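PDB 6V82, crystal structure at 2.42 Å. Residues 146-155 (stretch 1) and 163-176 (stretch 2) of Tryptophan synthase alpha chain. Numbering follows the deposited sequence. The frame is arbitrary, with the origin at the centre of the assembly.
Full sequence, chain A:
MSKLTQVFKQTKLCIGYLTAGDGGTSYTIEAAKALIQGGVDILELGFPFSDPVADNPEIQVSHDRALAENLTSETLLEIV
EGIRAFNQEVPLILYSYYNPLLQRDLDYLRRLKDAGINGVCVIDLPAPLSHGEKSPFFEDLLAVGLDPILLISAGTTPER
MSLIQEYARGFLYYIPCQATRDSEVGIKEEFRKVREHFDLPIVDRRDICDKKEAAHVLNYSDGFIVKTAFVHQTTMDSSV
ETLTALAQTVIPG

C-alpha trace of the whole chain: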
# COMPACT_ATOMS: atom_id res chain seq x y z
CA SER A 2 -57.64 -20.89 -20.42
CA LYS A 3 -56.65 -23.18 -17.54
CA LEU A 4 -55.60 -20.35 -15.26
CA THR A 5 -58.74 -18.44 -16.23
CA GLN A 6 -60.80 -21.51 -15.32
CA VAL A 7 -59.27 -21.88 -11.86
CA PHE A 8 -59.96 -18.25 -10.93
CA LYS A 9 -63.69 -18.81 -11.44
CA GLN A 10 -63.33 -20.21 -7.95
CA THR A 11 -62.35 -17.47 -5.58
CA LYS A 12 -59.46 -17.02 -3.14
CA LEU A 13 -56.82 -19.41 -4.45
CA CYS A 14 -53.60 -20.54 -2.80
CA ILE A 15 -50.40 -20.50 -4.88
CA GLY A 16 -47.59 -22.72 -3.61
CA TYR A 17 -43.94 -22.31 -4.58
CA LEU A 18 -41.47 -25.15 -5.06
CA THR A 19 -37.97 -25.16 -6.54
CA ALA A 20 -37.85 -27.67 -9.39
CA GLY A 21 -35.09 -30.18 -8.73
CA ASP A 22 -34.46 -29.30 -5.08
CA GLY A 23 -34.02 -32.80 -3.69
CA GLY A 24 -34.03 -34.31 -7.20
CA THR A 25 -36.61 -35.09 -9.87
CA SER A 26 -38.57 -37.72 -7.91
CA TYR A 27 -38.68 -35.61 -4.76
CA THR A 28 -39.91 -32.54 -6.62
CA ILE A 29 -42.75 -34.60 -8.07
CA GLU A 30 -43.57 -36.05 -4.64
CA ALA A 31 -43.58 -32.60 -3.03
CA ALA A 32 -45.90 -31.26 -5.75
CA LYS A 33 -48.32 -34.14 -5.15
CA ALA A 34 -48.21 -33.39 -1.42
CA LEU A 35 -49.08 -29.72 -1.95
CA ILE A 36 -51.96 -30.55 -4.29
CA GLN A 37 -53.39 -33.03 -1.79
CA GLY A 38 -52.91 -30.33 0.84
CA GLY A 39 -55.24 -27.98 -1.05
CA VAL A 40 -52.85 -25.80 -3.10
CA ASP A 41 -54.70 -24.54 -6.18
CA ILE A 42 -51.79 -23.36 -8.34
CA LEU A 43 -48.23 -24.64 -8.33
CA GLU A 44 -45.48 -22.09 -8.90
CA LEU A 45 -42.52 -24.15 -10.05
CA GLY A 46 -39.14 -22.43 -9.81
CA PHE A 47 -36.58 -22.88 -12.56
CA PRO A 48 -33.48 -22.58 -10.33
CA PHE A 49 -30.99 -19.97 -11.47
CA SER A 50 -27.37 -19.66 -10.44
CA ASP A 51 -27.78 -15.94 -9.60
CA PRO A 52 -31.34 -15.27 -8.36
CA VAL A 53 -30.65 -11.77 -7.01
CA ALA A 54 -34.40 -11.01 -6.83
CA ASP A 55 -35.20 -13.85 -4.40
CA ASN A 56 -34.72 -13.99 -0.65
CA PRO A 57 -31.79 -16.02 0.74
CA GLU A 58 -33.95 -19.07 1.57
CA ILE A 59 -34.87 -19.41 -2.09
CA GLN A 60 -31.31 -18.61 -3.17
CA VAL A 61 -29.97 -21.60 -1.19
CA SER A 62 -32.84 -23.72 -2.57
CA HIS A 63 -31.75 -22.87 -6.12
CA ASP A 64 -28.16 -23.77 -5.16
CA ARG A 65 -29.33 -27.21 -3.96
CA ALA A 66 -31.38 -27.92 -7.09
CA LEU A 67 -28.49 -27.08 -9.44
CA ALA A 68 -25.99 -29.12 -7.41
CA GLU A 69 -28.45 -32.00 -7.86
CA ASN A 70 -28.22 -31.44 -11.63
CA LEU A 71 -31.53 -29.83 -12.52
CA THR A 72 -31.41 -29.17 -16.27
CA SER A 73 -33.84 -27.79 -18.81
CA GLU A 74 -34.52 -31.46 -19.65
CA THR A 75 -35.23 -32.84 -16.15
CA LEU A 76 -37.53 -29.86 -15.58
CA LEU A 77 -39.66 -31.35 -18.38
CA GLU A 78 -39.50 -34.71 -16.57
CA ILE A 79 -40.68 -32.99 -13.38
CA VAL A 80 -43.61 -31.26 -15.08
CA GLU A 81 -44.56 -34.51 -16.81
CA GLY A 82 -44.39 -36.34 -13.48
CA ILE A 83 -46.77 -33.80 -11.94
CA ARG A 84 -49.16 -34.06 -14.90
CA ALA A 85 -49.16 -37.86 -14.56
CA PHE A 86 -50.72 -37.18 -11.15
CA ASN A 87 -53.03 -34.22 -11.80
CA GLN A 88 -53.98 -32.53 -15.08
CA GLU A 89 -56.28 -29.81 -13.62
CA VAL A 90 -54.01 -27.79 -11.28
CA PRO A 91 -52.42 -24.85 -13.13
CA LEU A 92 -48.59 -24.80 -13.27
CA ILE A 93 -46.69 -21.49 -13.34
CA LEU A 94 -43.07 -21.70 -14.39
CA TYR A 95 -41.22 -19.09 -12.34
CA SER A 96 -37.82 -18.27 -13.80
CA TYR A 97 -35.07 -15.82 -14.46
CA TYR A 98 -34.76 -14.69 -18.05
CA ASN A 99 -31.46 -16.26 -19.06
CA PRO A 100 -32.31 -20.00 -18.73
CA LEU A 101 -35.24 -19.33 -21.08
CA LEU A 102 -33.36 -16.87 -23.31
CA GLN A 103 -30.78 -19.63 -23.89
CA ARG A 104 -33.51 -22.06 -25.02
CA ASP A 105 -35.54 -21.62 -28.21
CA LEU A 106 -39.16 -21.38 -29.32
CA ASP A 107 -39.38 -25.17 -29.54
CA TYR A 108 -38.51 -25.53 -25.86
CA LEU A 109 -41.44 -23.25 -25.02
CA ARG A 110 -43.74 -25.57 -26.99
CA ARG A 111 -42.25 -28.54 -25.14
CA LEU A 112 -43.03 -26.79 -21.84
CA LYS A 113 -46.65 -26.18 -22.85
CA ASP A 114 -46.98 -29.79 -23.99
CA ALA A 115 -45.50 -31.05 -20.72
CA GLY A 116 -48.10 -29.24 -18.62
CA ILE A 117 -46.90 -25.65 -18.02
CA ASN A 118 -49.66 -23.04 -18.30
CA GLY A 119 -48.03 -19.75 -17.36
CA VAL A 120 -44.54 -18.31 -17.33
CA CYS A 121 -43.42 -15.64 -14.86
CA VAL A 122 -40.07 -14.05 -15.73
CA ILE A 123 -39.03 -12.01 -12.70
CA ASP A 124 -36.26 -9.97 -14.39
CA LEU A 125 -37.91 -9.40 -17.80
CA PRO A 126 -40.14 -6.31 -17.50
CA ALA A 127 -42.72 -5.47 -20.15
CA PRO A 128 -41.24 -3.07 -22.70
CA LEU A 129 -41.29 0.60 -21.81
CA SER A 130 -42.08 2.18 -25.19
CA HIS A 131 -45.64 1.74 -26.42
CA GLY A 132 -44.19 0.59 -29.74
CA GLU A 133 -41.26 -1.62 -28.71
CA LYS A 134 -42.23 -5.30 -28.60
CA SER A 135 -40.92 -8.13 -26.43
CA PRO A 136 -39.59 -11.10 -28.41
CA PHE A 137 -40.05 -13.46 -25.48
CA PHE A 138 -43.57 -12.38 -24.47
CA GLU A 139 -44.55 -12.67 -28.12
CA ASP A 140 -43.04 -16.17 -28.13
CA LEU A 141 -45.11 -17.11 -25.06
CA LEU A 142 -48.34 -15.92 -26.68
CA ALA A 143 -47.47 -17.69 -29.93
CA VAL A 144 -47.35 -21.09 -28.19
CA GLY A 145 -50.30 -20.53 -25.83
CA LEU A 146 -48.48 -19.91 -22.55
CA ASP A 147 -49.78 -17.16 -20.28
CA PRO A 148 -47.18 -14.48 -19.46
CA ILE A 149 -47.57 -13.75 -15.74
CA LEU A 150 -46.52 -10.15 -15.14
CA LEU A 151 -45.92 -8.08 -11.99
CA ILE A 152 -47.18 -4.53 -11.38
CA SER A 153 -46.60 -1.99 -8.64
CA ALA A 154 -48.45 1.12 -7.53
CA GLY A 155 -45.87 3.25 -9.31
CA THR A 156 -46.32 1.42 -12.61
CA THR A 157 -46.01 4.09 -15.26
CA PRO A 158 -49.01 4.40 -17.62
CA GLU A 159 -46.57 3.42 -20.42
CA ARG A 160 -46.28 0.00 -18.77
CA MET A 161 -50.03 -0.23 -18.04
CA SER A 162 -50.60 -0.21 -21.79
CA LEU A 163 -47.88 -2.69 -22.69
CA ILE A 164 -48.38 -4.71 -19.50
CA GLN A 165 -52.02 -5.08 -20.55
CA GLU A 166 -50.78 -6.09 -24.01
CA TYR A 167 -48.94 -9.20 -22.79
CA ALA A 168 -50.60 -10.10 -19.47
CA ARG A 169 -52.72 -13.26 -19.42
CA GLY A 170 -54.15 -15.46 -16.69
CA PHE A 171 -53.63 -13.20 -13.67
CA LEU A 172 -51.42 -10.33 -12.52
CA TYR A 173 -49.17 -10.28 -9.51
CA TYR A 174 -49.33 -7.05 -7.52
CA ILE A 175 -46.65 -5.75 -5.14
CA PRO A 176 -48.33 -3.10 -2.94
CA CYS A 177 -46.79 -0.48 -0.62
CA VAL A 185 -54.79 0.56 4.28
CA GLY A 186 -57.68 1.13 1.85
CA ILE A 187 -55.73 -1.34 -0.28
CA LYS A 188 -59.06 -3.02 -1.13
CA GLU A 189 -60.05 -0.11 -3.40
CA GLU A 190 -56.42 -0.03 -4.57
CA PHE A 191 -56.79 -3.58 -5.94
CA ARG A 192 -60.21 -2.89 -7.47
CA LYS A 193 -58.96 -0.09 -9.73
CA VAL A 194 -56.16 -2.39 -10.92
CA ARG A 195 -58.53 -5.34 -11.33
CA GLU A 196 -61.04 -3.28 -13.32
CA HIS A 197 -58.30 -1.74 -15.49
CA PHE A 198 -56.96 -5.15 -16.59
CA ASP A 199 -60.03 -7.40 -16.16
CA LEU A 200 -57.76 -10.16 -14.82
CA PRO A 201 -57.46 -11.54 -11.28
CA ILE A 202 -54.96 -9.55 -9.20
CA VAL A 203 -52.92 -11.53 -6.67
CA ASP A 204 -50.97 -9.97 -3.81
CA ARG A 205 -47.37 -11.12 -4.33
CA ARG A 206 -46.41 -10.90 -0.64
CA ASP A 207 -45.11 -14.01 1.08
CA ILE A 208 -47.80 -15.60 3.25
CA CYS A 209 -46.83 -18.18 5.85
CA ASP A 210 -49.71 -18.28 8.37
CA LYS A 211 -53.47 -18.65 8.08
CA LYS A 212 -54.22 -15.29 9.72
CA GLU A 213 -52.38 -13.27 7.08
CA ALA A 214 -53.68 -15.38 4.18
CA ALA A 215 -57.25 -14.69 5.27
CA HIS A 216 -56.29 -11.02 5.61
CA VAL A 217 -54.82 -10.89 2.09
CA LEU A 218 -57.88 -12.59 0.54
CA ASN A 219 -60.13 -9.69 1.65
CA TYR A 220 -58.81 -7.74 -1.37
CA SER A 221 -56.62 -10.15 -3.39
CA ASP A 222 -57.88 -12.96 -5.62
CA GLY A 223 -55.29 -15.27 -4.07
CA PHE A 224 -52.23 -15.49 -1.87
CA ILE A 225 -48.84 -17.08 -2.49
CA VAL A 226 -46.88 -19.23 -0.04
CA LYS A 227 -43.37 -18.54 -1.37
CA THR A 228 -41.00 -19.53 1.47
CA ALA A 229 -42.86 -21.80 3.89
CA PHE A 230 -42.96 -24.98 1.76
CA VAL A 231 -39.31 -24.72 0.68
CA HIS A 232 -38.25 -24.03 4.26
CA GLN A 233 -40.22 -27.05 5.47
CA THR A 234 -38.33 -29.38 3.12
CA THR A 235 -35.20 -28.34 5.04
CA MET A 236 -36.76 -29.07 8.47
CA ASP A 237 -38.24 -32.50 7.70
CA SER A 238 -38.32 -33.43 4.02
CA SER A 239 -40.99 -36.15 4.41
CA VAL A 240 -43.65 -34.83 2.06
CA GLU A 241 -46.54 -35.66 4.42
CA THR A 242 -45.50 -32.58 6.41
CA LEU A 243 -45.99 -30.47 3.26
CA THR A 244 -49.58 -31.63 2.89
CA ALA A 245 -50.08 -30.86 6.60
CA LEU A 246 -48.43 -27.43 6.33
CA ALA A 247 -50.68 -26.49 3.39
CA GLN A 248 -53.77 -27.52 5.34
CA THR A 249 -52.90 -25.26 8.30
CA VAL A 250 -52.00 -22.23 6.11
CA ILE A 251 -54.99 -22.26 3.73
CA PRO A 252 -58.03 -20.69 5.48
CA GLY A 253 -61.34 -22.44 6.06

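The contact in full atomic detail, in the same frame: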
# COMPACT_ATOMS: atom_id res chain seq x y z
N LEU A 146 -48.80 -20.07 -23.95
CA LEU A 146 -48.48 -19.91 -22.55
C LEU A 146 -48.90 -18.53 -22.09
O LEU A 146 -48.83 -17.56 -22.85
CB LEU A 146 -46.98 -20.11 -22.30
CG LEU A 146 -46.41 -21.49 -22.61
CD1 LEU A 146 -44.89 -21.43 -22.68
CD2 LEU A 146 -46.86 -22.49 -21.56
N ASP A 147 -49.37 -18.44 -20.84
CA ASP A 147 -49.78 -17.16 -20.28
C ASP A 147 -48.59 -16.45 -19.66
O ASP A 147 -48.00 -16.97 -18.71
CB ASP A 147 -50.85 -17.36 -19.22
CG ASP A 147 -52.18 -17.76 -19.80
OD1 ASP A 147 -52.36 -17.60 -21.03
OD2 ASP A 147 -53.05 -18.23 -19.03
N PRO A 148 -48.21 -15.27 -20.15
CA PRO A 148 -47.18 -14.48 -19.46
C PRO A 148 -47.75 -13.87 -18.19
O PRO A 148 -48.73 -13.12 -18.22
CB PRO A 148 -46.81 -13.40 -20.49
CG PRO A 148 -47.50 -13.80 -21.78
CD PRO A 148 -48.68 -14.61 -21.38
N ILE A 149 -47.12 -14.19 -17.06
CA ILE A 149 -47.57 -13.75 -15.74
C ILE A 149 -46.71 -12.57 -15.33
O ILE A 149 -45.53 -12.73 -15.00
CB ILE A 149 -47.49 -14.88 -14.71
CG1 ILE A 149 -48.12 -16.15 -15.24
CG2 ILE A 149 -48.20 -14.48 -13.44
CD1 ILE A 149 -49.61 -16.01 -15.53
N LEU A 150 -47.29 -11.37 -15.33
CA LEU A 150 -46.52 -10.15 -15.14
C LEU A 150 -46.76 -9.60 -13.74
O LEU A 150 -47.69 -10.01 -13.04
CB LEU A 150 -46.90 -9.12 -16.20
CG LEU A 150 -46.12 -9.15 -17.52
CD1 LEU A 150 -46.03 -10.55 -18.10
CD2 LEU A 150 -46.75 -8.21 -18.53
N LEU A 151 -45.89 -8.68 -13.32
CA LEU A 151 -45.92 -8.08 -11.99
C LEU A 151 -46.05 -6.56 -12.11
O LEU A 151 -45.30 -5.93 -12.86
CB LEU A 151 -44.67 -8.42 -11.19
CG LEU A 151 -44.48 -9.82 -10.60
CD1 LEU A 151 -43.89 -10.79 -11.60
CD2 LEU A 151 -43.58 -9.73 -9.38
N ILE A 152 -46.99 -5.97 -11.36
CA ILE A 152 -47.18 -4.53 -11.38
C ILE A 152 -47.10 -3.99 -9.97
O ILE A 152 -47.34 -4.70 -8.99
CB ILE A 152 -48.51 -4.10 -12.04
CG1 ILE A 152 -49.69 -4.64 -11.26
CG2 ILE A 152 -48.57 -4.58 -13.48
CD1 ILE A 152 -50.95 -4.68 -12.09
N SER A 153 -46.74 -2.72 -9.88
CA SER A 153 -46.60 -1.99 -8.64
C SER A 153 -47.51 -0.77 -8.69
O SER A 153 -48.08 -0.44 -9.74
CB SER A 153 -45.13 -1.58 -8.43
OG SER A 153 -44.90 -1.18 -7.09
N ALA A 154 -47.67 -0.10 -7.54
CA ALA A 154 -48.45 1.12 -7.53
C ALA A 154 -47.86 2.17 -8.47
O ALA A 154 -48.58 2.83 -9.21
CB ALA A 154 -48.55 1.67 -6.11
N GLY A 155 -46.54 2.30 -8.46
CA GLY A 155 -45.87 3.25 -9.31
C GLY A 155 -45.69 2.82 -10.75
O GLY A 155 -44.87 3.42 -11.45
N LEU A 163 -48.58 -1.51 -22.20
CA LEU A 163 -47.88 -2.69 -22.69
C LEU A 163 -48.00 -3.87 -21.73
O LEU A 163 -48.02 -5.02 -22.18
CB LEU A 163 -46.42 -2.38 -22.97
CG LEU A 163 -46.12 -2.09 -24.44
CD1 LEU A 163 -44.67 -2.34 -24.73
CD2 LEU A 163 -46.99 -2.92 -25.38
N ILE A 164 -48.10 -3.61 -20.42
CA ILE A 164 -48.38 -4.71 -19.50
C ILE A 164 -49.71 -5.35 -19.83
O ILE A 164 -49.83 -6.58 -19.85
CB ILE A 164 -48.33 -4.23 -18.03
CG1 ILE A 164 -46.94 -3.71 -17.69
CG2 ILE A 164 -48.69 -5.37 -17.10
CD1 ILE A 164 -46.72 -3.50 -16.21
N GLN A 165 -50.73 -4.54 -20.13
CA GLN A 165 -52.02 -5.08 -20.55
C GLN A 165 -51.91 -5.83 -21.87
O GLN A 165 -52.66 -6.78 -22.11
CB GLN A 165 -53.03 -3.94 -20.67
CG GLN A 165 -54.42 -4.37 -21.02
CD GLN A 165 -55.38 -3.21 -20.95
OE1 GLN A 165 -55.06 -2.17 -20.37
NE2 GLN A 165 -56.56 -3.38 -21.53
N GLU A 166 -50.99 -5.40 -22.74
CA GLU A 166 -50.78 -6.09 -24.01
C GLU A 166 -50.45 -7.57 -23.80
O GLU A 166 -51.06 -8.45 -24.41
CB GLU A 166 -49.67 -5.39 -24.79
CG GLU A 166 -49.35 -6.01 -26.13
CD GLU A 166 -50.07 -5.33 -27.27
OE1 GLU A 166 -51.24 -4.91 -27.08
OE2 GLU A 166 -49.46 -5.20 -28.36
N TYR A 167 -49.48 -7.85 -22.92
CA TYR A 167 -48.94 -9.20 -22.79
C TYR A 167 -49.50 -10.01 -21.62
O TYR A 167 -49.36 -11.23 -21.62
CB TYR A 167 -47.41 -9.14 -22.67
CG TYR A 167 -46.75 -8.59 -23.91
CD1 TYR A 167 -46.82 -9.28 -25.12
CD2 TYR A 167 -46.05 -7.39 -23.89
CE1 TYR A 167 -46.22 -8.79 -26.26
CE2 TYR A 167 -45.44 -6.88 -25.03
CZ TYR A 167 -45.53 -7.59 -26.21
OH TYR A 167 -44.94 -7.12 -27.36
N ALA A 168 -50.14 -9.37 -20.65
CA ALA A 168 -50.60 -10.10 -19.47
C ALA A 168 -51.74 -11.04 -19.82
O ALA A 168 -52.67 -10.68 -20.55
CB ALA A 168 -51.04 -9.13 -18.37
N ARG A 169 -51.66 -12.26 -19.30
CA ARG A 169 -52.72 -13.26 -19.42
C ARG A 169 -52.82 -14.01 -18.10
O ARG A 169 -51.89 -14.01 -17.29
CB ARG A 169 -52.47 -14.27 -20.55
CG ARG A 169 -52.26 -13.68 -21.94
CD ARG A 169 -53.54 -13.09 -22.50
NE ARG A 169 -53.40 -12.75 -23.90
CZ ARG A 169 -53.01 -11.56 -24.35
NH1 ARG A 169 -52.73 -10.58 -23.50
NH2 ARG A 169 -52.91 -11.35 -25.66
N GLY A 170 -53.95 -14.67 -17.89
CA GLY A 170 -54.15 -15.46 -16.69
C GLY A 170 -54.48 -14.65 -15.45
O GLY A 170 -55.64 -14.56 -15.05
N PHE A 171 -53.45 -14.08 -14.81
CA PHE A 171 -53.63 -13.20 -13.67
C PHE A 171 -52.39 -12.34 -13.54
O PHE A 171 -51.35 -12.63 -14.14
CB PHE A 171 -53.89 -13.98 -12.38
CG PHE A 171 -52.69 -14.76 -11.90
CD1 PHE A 171 -51.87 -14.26 -10.91
CD2 PHE A 171 -52.38 -15.99 -12.47
CE1 PHE A 171 -50.76 -14.97 -10.48
CE2 PHE A 171 -51.27 -16.71 -12.04
CZ PHE A 171 -50.46 -16.19 -11.04
N LEU A 172 -52.51 -11.27 -12.76
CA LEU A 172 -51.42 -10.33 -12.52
C LEU A 172 -51.00 -10.41 -11.06
O LEU A 172 -51.85 -10.39 -10.16
CB LEU A 172 -51.84 -8.90 -12.83
CG LEU A 172 -51.61 -8.43 -14.26
CD1 LEU A 172 -52.25 -7.06 -14.43
CD2 LEU A 172 -50.12 -8.37 -14.54
N TYR A 173 -49.70 -10.48 -10.84
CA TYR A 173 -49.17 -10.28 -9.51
C TYR A 173 -49.08 -8.78 -9.22
O TYR A 173 -48.78 -7.98 -10.10
CB TYR A 173 -47.80 -10.91 -9.37
CG TYR A 173 -47.80 -12.39 -9.10
CD1 TYR A 173 -48.45 -12.90 -7.99
CD2 TYR A 173 -47.09 -13.26 -9.91
CE1 TYR A 173 -48.43 -14.25 -7.72
CE2 TYR A 173 -47.05 -14.61 -9.65
CZ TYR A 173 -47.73 -15.10 -8.55
OH TYR A 173 -47.70 -16.45 -8.28
N TYR A 174 -49.34 -8.43 -7.97
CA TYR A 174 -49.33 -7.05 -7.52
C TYR A 174 -48.45 -6.95 -6.29
O TYR A 174 -48.59 -7.76 -5.36
CB TYR A 174 -50.75 -6.58 -7.21
CG TYR A 174 -50.84 -5.10 -6.99
CD1 TYR A 174 -50.69 -4.57 -5.72
CD2 TYR A 174 -51.07 -4.24 -8.05
CE1 TYR A 174 -50.76 -3.22 -5.51
CE2 TYR A 174 -51.14 -2.87 -7.85
CZ TYR A 174 -50.99 -2.37 -6.57
OH TYR A 174 -51.05 -1.01 -6.33
N ILE A 175 -47.54 -5.98 -6.28
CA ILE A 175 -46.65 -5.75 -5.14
C ILE A 175 -47.01 -4.42 -4.50
O ILE A 175 -46.48 -3.38 -4.92
CB ILE A 175 -45.17 -5.75 -5.54
CG1 ILE A 175 -44.90 -6.74 -6.66
CG2 ILE A 175 -44.31 -6.07 -4.34
CD1 ILE A 175 -43.51 -6.63 -7.23
N PRO A 176 -47.88 -4.38 -3.50
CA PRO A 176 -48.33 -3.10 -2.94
C PRO A 176 -47.31 -2.50 -1.98
O PRO A 176 -46.29 -3.11 -1.64
CB PRO A 176 -49.63 -3.47 -2.22
CG PRO A 176 -49.46 -4.90 -1.86
CD PRO A 176 -48.61 -5.53 -2.93
O HOH W 1 -49.85 -11.50 -16.32

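Two parallel strands lie side by side here, and the helix that precedes the second packs against the first. D147 is partly exposed, so its charged carboxylate can keep some contact with solvent while lying along the turn after that helix, OD1 3.4 Å from R169 CB and OD2 3.8 Å from G170 CA. G170 has a positive phi, which favours glycine, and a CB there would sit tightly against D147 OD2 and I149 CD1.

P148 lacks an amide hydrogen but still offers its carbonyl: R169 N donates to P148 O at 3.2 Å. Its compact ring fits against the end of the helix, with CG 3.2 Å from Y167 O.

A water bridges the two stretches, accepting from L150 N (2.7 Å) and lying near P148 O (2.7 Å) and F171 O (2.9 Å). Here I149 places CG2 over one face of the F171 ring, 4.0 Å from its centroid, a CH-pi contact suited to a branched aliphatic side chain.

Y173 N donates to L150 O (3.0 Å), I152 N to Y173 O (3.0 Å), and I175 N to I152 O (3.0 Å), so Y173 and I152 each link to two residues of the other stretch, as parallel pairing requires. L150 also fills an apolar pocket, its CD2 3.7 Å from I164 CG2 and its CB 3.7 Å from L172 CD2.

Side chains alternate across the sheet. L151 shares a face with Y173 and I175, its CG 3.7 Å from Y173 CB and its CD2 3.8 Å from I175 CD1. I152 points to the face of Y174, where its branches spread: CG2 meets I164 CD1 at 3.5 Å, CD1 meets L172 CD1 at 3.6 Å, and CG1 lies 3.5 Å from Y174 CD2.

The short hydroxyl of S153 reaches a neighbouring carbonyl, but the hydrogen bond from OG to I175 O (3.5 Å) is weak. Y174 OH lies 3.6 Å from A154 CA and 3.7 Å from A154 CB, so the small methyl shares the contact.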